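Local coordinates for protein N(G),N(G)-dimethylarginine dimethylaminohydrolase (Pseudomonas aeruginosa, PDB 1H70) that hydrolyses the methylated arginines ADMA and N(G)-monomethyl-L-arginine, inhibitors of nitric oxide synthase, to citrulline and dimethylamine or methylamine, at residues I6-G18 against P27-I40. The protein carries 1 engineered substitution. Sequence-based numbering, arbitrary orientation.
Sequences IIARTPARSLVDG and PDYAKALEQHNAYI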
loop_
_atom_site.group_PDB
_atom_site.type_symbol
_atom_site.label_atom_id
_atom_site.label_comp_id
_atom_site.label_asym_id
_atom_site.label_seq_id
_atom_site.Cartn_x
_atom_site.Cartn_y
_atom_site.Cartn_z
ATOM N N ILE A 6 5.596 11.817 0.455
ATOM C CA ILE A 6 5.539 10.528 -0.169
ATOM C C ILE A 6 6.973 10.003 -0.281
ATOM O O ILE A 6 7.886 10.794 -0.523
ATOM C CB ILE A 6 4.868 10.712 -1.564
ATOM C CG1 ILE A 6 3.359 10.470 -1.337
ATOM C CG2 ILE A 6 5.487 9.852 -2.632
ATOM C CD1 ILE A 6 2.452 11.396 -1.995
ATOM N N ILE A 7 7.158 8.697 -0.060
ATOM C CA ILE A 7 8.445 8.033 -0.305
ATOM C C ILE A 7 8.167 6.971 -1.378
ATOM O O ILE A 7 7.138 6.277 -1.330
ATOM C CB ILE A 7 9.035 7.345 0.939
ATOM C CG1 ILE A 7 9.331 8.375 2.028
ATOM C CG2 ILE A 7 10.281 6.543 0.584
ATOM C CD1 ILE A 7 9.486 7.760 3.404
ATOM N N ALA A 8 9.085 6.813 -2.325
ATOM C CA ALA A 8 8.947 5.810 -3.399
ATOM C C ALA A 8 10.342 5.312 -3.743
ATOM O O ALA A 8 11.340 5.910 -3.289
ATOM C CB ALA A 8 8.308 6.419 -4.649
ATOM N N ARG A 9 10.446 4.265 -4.552
ATOM C CA ARG A 9 11.792 3.785 -4.933
ATOM C C ARG A 9 11.767 3.321 -6.375
ATOM O O ARG A 9 10.896 2.559 -6.766
ATOM C CB ARG A 9 12.224 2.649 -4.030
ATOM C CG ARG A 9 13.676 2.119 -4.292
ATOM C CD ARG A 9 13.989 0.827 -3.564
ATOM N NE ARG A 9 14.103 0.981 -2.119
ATOM C CZ ARG A 9 15.131 1.525 -1.483
ATOM N NH1 ARG A 9 16.179 1.998 -2.158
ATOM N NH2 ARG A 9 15.108 1.594 -0.148
ATOM N N THR A 10 12.729 3.770 -7.161
ATOM C CA THR A 10 12.848 3.376 -8.556
ATOM C C THR A 10 12.895 1.872 -8.668
ATOM O O THR A 10 13.576 1.245 -7.888
ATOM C CB THR A 10 14.182 3.977 -9.073
ATOM O OG1 THR A 10 14.132 5.398 -8.855
ATOM C CG2 THR A 10 14.374 3.754 -10.585
ATOM N N PRO A 11 12.206 1.279 -9.649
ATOM C CA PRO A 11 12.243 -0.182 -9.823
ATOM C C PRO A 11 13.621 -0.651 -10.314
ATOM O O PRO A 11 14.309 0.096 -11.034
ATOM C CB PRO A 11 11.146 -0.428 -10.869
ATOM C CG PRO A 11 11.086 0.836 -11.642
ATOM C CD PRO A 11 11.357 1.958 -10.649
ATOM N N ALA A 12 14.036 -1.838 -9.891
ATOM C CA ALA A 12 15.326 -2.404 -10.284
ATOM C C ALA A 12 15.157 -3.221 -11.550
ATOM O O ALA A 12 14.034 -3.593 -11.917
ATOM C CB ALA A 12 15.852 -3.299 -9.189
ATOM N N ARG A 13 16.264 -3.553 -12.222
ATOM C CA ARG A 13 16.141 -4.401 -13.394
ATOM C C ARG A 13 15.621 -5.760 -12.960
ATOM O O ARG A 13 14.912 -6.434 -13.730
ATOM C CB ARG A 13 17.477 -4.586 -14.109
ATOM C CG ARG A 13 17.975 -3.357 -14.876
ATOM C CD ARG A 13 19.370 -3.572 -15.470
ATOM N NE ARG A 13 20.393 -3.742 -14.440
ATOM C CZ ARG A 13 20.993 -2.726 -13.820
ATOM N NH1 ARG A 13 20.647 -1.490 -14.127
ATOM N NH2 ARG A 13 21.919 -2.934 -12.894
ATOM N N SER A 14 15.973 -6.188 -11.746
ATOM C CA SER A 14 15.517 -7.483 -11.217
ATOM C C SER A 14 14.007 -7.564 -10.942
ATOM O O SER A 14 13.510 -8.625 -10.567
ATOM C CB SER A 14 16.310 -7.927 -9.976
ATOM O OG SER A 14 16.193 -6.966 -8.949
ATOM N N LEU A 15 13.296 -6.463 -11.150
ATOM C CA LEU A 15 11.830 -6.401 -11.025
ATOM C C LEU A 15 11.188 -7.513 -11.861
ATOM O O LEU A 15 10.159 -8.061 -11.481
ATOM C CB LEU A 15 11.294 -5.079 -11.579
ATOM C CG LEU A 15 9.776 -4.860 -11.499
ATOM C CD1 LEU A 15 9.420 -4.312 -10.130
ATOM C CD2 LEU A 15 9.251 -3.912 -12.581
ATOM N N VAL A 16 11.785 -7.833 -13.012
ATOM C CA VAL A 16 11.238 -8.879 -13.870
ATOM C C VAL A 16 11.093 -10.200 -13.139
ATOM O O VAL A 16 10.257 -11.026 -13.526
ATOM C CB VAL A 16 12.055 -9.097 -15.153
ATOM C CG1 VAL A 16 12.141 -7.796 -15.953
ATOM C CG2 VAL A 16 13.427 -9.653 -14.843
ATOM N N ASP A 17 11.925 -10.403 -12.107
ATOM C CA ASP A 17 11.916 -11.602 -11.289
ATOM C C ASP A 17 11.217 -11.387 -9.937
ATOM O O ASP A 17 11.501 -12.101 -8.960
ATOM C CB ASP A 17 13.369 -12.056 -11.015
ATOM C CG ASP A 17 14.120 -12.405 -12.289
ATOM O OD1 ASP A 17 13.492 -12.942 -13.223
ATOM O OD2 ASP A 17 15.328 -12.184 -12.442
ATOM N N GLY A 18 10.328 -10.409 -9.859
ATOM C CA GLY A 18 9.594 -10.149 -8.634
ATOM C C GLY A 18 8.675 -11.314 -8.282
ATOM O O GLY A 18 8.233 -12.033 -9.161
ATOM N N PRO A 27 7.054 -8.882 -16.008
ATOM C CA PRO A 27 7.210 -7.443 -16.220
ATOM C C PRO A 27 8.290 -7.146 -17.260
ATOM O O PRO A 27 9.306 -7.836 -17.327
ATOM C CB PRO A 27 7.672 -6.918 -14.861
ATOM C CG PRO A 27 7.251 -7.958 -13.876
ATOM C CD PRO A 27 7.265 -9.275 -14.601
ATOM N N ASP A 28 8.033 -6.121 -18.061
ATOM C CA ASP A 28 8.959 -5.601 -19.063
ATOM C C ASP A 28 9.611 -4.430 -18.324
ATOM O O ASP A 28 8.930 -3.454 -17.969
ATOM C CB ASP A 28 8.110 -5.208 -20.268
ATOM C CG ASP A 28 8.624 -4.097 -21.180
ATOM O OD1 ASP A 28 9.713 -3.497 -21.081
ATOM O OD2 ASP A 28 7.836 -3.747 -22.109
ATOM N N TYR A 29 10.894 -4.560 -18.016
ATOM C CA TYR A 29 11.581 -3.511 -17.266
ATOM C C TYR A 29 11.452 -2.103 -17.857
ATOM O O TYR A 29 11.088 -1.157 -17.141
ATOM C CB TYR A 29 13.062 -3.857 -17.008
ATOM C CG TYR A 29 13.729 -2.747 -16.211
ATOM C CD1 TYR A 29 13.277 -2.435 -14.942
ATOM C CD2 TYR A 29 14.771 -2.002 -16.735
ATOM C CE1 TYR A 29 13.855 -1.429 -14.199
ATOM C CE2 TYR A 29 15.363 -0.983 -15.983
ATOM C CZ TYR A 29 14.887 -0.707 -14.725
ATOM O OH TYR A 29 15.422 0.301 -13.937
ATOM N N ALA A 30 11.700 -1.926 -19.159
ATOM C CA ALA A 30 11.615 -0.592 -19.766
ATOM C C ALA A 30 10.217 0.016 -19.599
ATOM O O ALA A 30 10.064 1.183 -19.248
ATOM C CB ALA A 30 12.007 -0.632 -21.244
ATOM N N LYS A 31 9.193 -0.793 -19.848
ATOM C CA LYS A 31 7.826 -0.327 -19.698
ATOM C C LYS A 31 7.497 -0.014 -18.228
ATOM O O LYS A 31 6.809 0.971 -17.926
ATOM C CB LYS A 31 6.878 -1.377 -20.280
ATOM C CG LYS A 31 5.422 -0.960 -20.258
ATOM C CD LYS A 31 4.603 -1.968 -21.073
ATOM C CE LYS A 31 3.120 -1.640 -20.961
ATOM N NZ LYS A 31 2.282 -2.831 -21.362
ATOM N N ALA A 32 8.025 -0.806 -17.300
ATOM C CA ALA A 32 7.777 -0.582 -15.865
ATOM C C ALA A 32 8.388 0.739 -15.436
ATOM O O ALA A 32 7.830 1.446 -14.608
ATOM C CB ALA A 32 8.353 -1.691 -15.037
ATOM N N LEU A 33 9.553 1.050 -15.994
ATOM C CA LEU A 33 10.223 2.313 -15.673
ATOM C C LEU A 33 9.335 3.477 -16.104
ATOM O O LEU A 33 9.146 4.448 -15.358
ATOM C CB LEU A 33 11.573 2.332 -16.376
ATOM C CG LEU A 33 12.591 3.364 -15.954
ATOM C CD1 LEU A 33 13.016 3.098 -14.506
ATOM C CD2 LEU A 33 13.797 3.296 -16.921
ATOM N N GLU A 34 8.769 3.386 -17.302
ATOM C CA GLU A 34 7.903 4.463 -17.775
ATOM C C GLU A 34 6.660 4.574 -16.896
ATOM O O GLU A 34 6.174 5.670 -16.638
ATOM C CB GLU A 34 7.488 4.269 -19.237
ATOM C CG GLU A 34 8.642 4.256 -20.232
ATOM C CD GLU A 34 9.274 5.630 -20.461
ATOM O OE1 GLU A 34 8.550 6.641 -20.493
ATOM O OE2 GLU A 34 10.507 5.692 -20.623
ATOM N N GLN A 35 6.109 3.441 -16.447
ATOM C CA GLN A 35 4.916 3.538 -15.611
ATOM C C GLN A 35 5.218 4.155 -14.243
ATOM O O GLN A 35 4.397 4.883 -13.699
ATOM C CB GLN A 35 4.261 2.156 -15.450
ATOM C CG GLN A 35 3.810 1.591 -16.815
ATOM C CD GLN A 35 3.022 0.289 -16.721
ATOM O OE1 GLN A 35 3.163 -0.477 -15.771
ATOM N NE2 GLN A 35 2.195 0.027 -17.755
ATOM N N HIS A 36 6.387 3.821 -13.682
ATOM C CA HIS A 36 6.746 4.347 -12.371
ATOM C C HIS A 36 6.975 5.867 -12.502
ATOM O O HIS A 36 6.632 6.631 -11.618
ATOM C CB HIS A 36 7.993 3.640 -11.802
ATOM C CG HIS A 36 8.308 3.999 -10.376
ATOM N ND1 HIS A 36 7.846 3.286 -9.294
ATOM C CD2 HIS A 36 9.035 5.022 -9.859
ATOM C CE1 HIS A 36 8.290 3.835 -8.169
ATOM N NE2 HIS A 36 9.014 4.891 -8.494
ATOM N N ASN A 37 7.544 6.282 -13.629
ATOM C CA ASN A 37 7.767 7.693 -13.882
ATOM C C ASN A 37 6.398 8.360 -13.963
ATOM O O ASN A 37 6.176 9.398 -13.350
ATOM C CB ASN A 37 8.573 7.895 -15.161
ATOM C CG ASN A 37 8.865 9.355 -15.445
ATOM O OD1 ASN A 37 9.464 10.072 -14.613
ATOM N ND2 ASN A 37 8.437 9.812 -16.623
ATOM N N ALA A 38 5.461 7.754 -14.678
ATOM C CA ALA A 38 4.117 8.336 -14.811
ATOM C C ALA A 38 3.455 8.484 -13.439
ATOM O O ALA A 38 2.699 9.443 -13.177
ATOM C CB ALA A 38 3.258 7.483 -15.763
ATOM N N TYR A 39 3.732 7.523 -12.561
ATOM C CA TYR A 39 3.186 7.512 -11.207
ATOM C C TYR A 39 3.783 8.680 -10.420
ATOM O O TYR A 39 3.078 9.381 -9.712
ATOM C CB TYR A 39 3.521 6.171 -10.560
ATOM C CG TYR A 39 3.176 5.912 -9.113
ATOM C CD1 TYR A 39 1.848 5.793 -8.698
ATOM C CD2 TYR A 39 4.178 5.721 -8.161
ATOM C CE1 TYR A 39 1.544 5.492 -7.368
ATOM C CE2 TYR A 39 3.875 5.422 -6.833
ATOM C CZ TYR A 39 2.549 5.328 -6.446
ATOM O OH TYR A 39 2.208 5.034 -5.128
ATOM N N ILE A 40 5.085 8.883 -10.538
ATOM C CA ILE A 40 5.722 10.028 -9.848
ATOM C C ILE A 40 5.192 11.373 -10.355
ATOM O O ILE A 40 4.940 12.296 -9.561
ATOM C CB ILE A 40 7.264 9.938 -9.985
ATOM C CG1 ILE A 40 7.782 8.680 -9.285
ATOM C CG2 ILE A 40 7.958 11.169 -9.381
ATOM C CD1 ILE A 40 7.476 8.610 -7.779
#
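Strand 6-9 and helix 29-40 run antiparallel, their axes 10.5 Å apart at closest approach and 170° between directions, and from T10 onward the chain follows the helix back to its N-terminal end, where V16 faces P27. P11, rigid and without an N-H, sets its CD over one face of the H36 imidazole, toward the rim and 3.9 Å from the centroid, a CH-pi contact in which the side chains cross at a slant. H36 reaches it because CG stands anti to the backbone N (chi1 -172°), which sends the ring from the helix toward the loop. P11 CG meets the CD1 methyl of L33, these side chains crossing at about a right angle.

Y29, in the first turn of the helix, is long enough to combine packing with a polar grip. R13 covers one face of its phenol, with CA 3.9 Å from the ring centre in a second CH-pi contact, while the hydroxyl at the far end donates to P11 O. That bond, OH to O 3.1 Å, arrives 36° above the carbonyl plane and ties the helix start to the loop. Farther along, the branched L15 presses its CD2 to 3.4 Å from the CB of A32, a tight fit that the small alanine permits, and also touches P27. V16 CG1 sits against P27 O.

At the strand end the small A8 admits the CD1 of I40 to 3.9 Å from its CB. Immediately before the helix, D28 is the N-cap, its OD1 accepting from K31 N (3.0 Å). Y241 of helix 239-242 packs on P11, L15 and H36. The L15 side chain comes within about 4 Å of that of I244, a citrulline-pocket residue, and about 7 Å from the ligand itself. The segments open the beta-alpha-beta unit 5-9, 29-43, 49-53, with its outer strands paired in parallel; such units build the five-bladed alpha/beta propeller of the pentein superfamily, to which DDAH belongs.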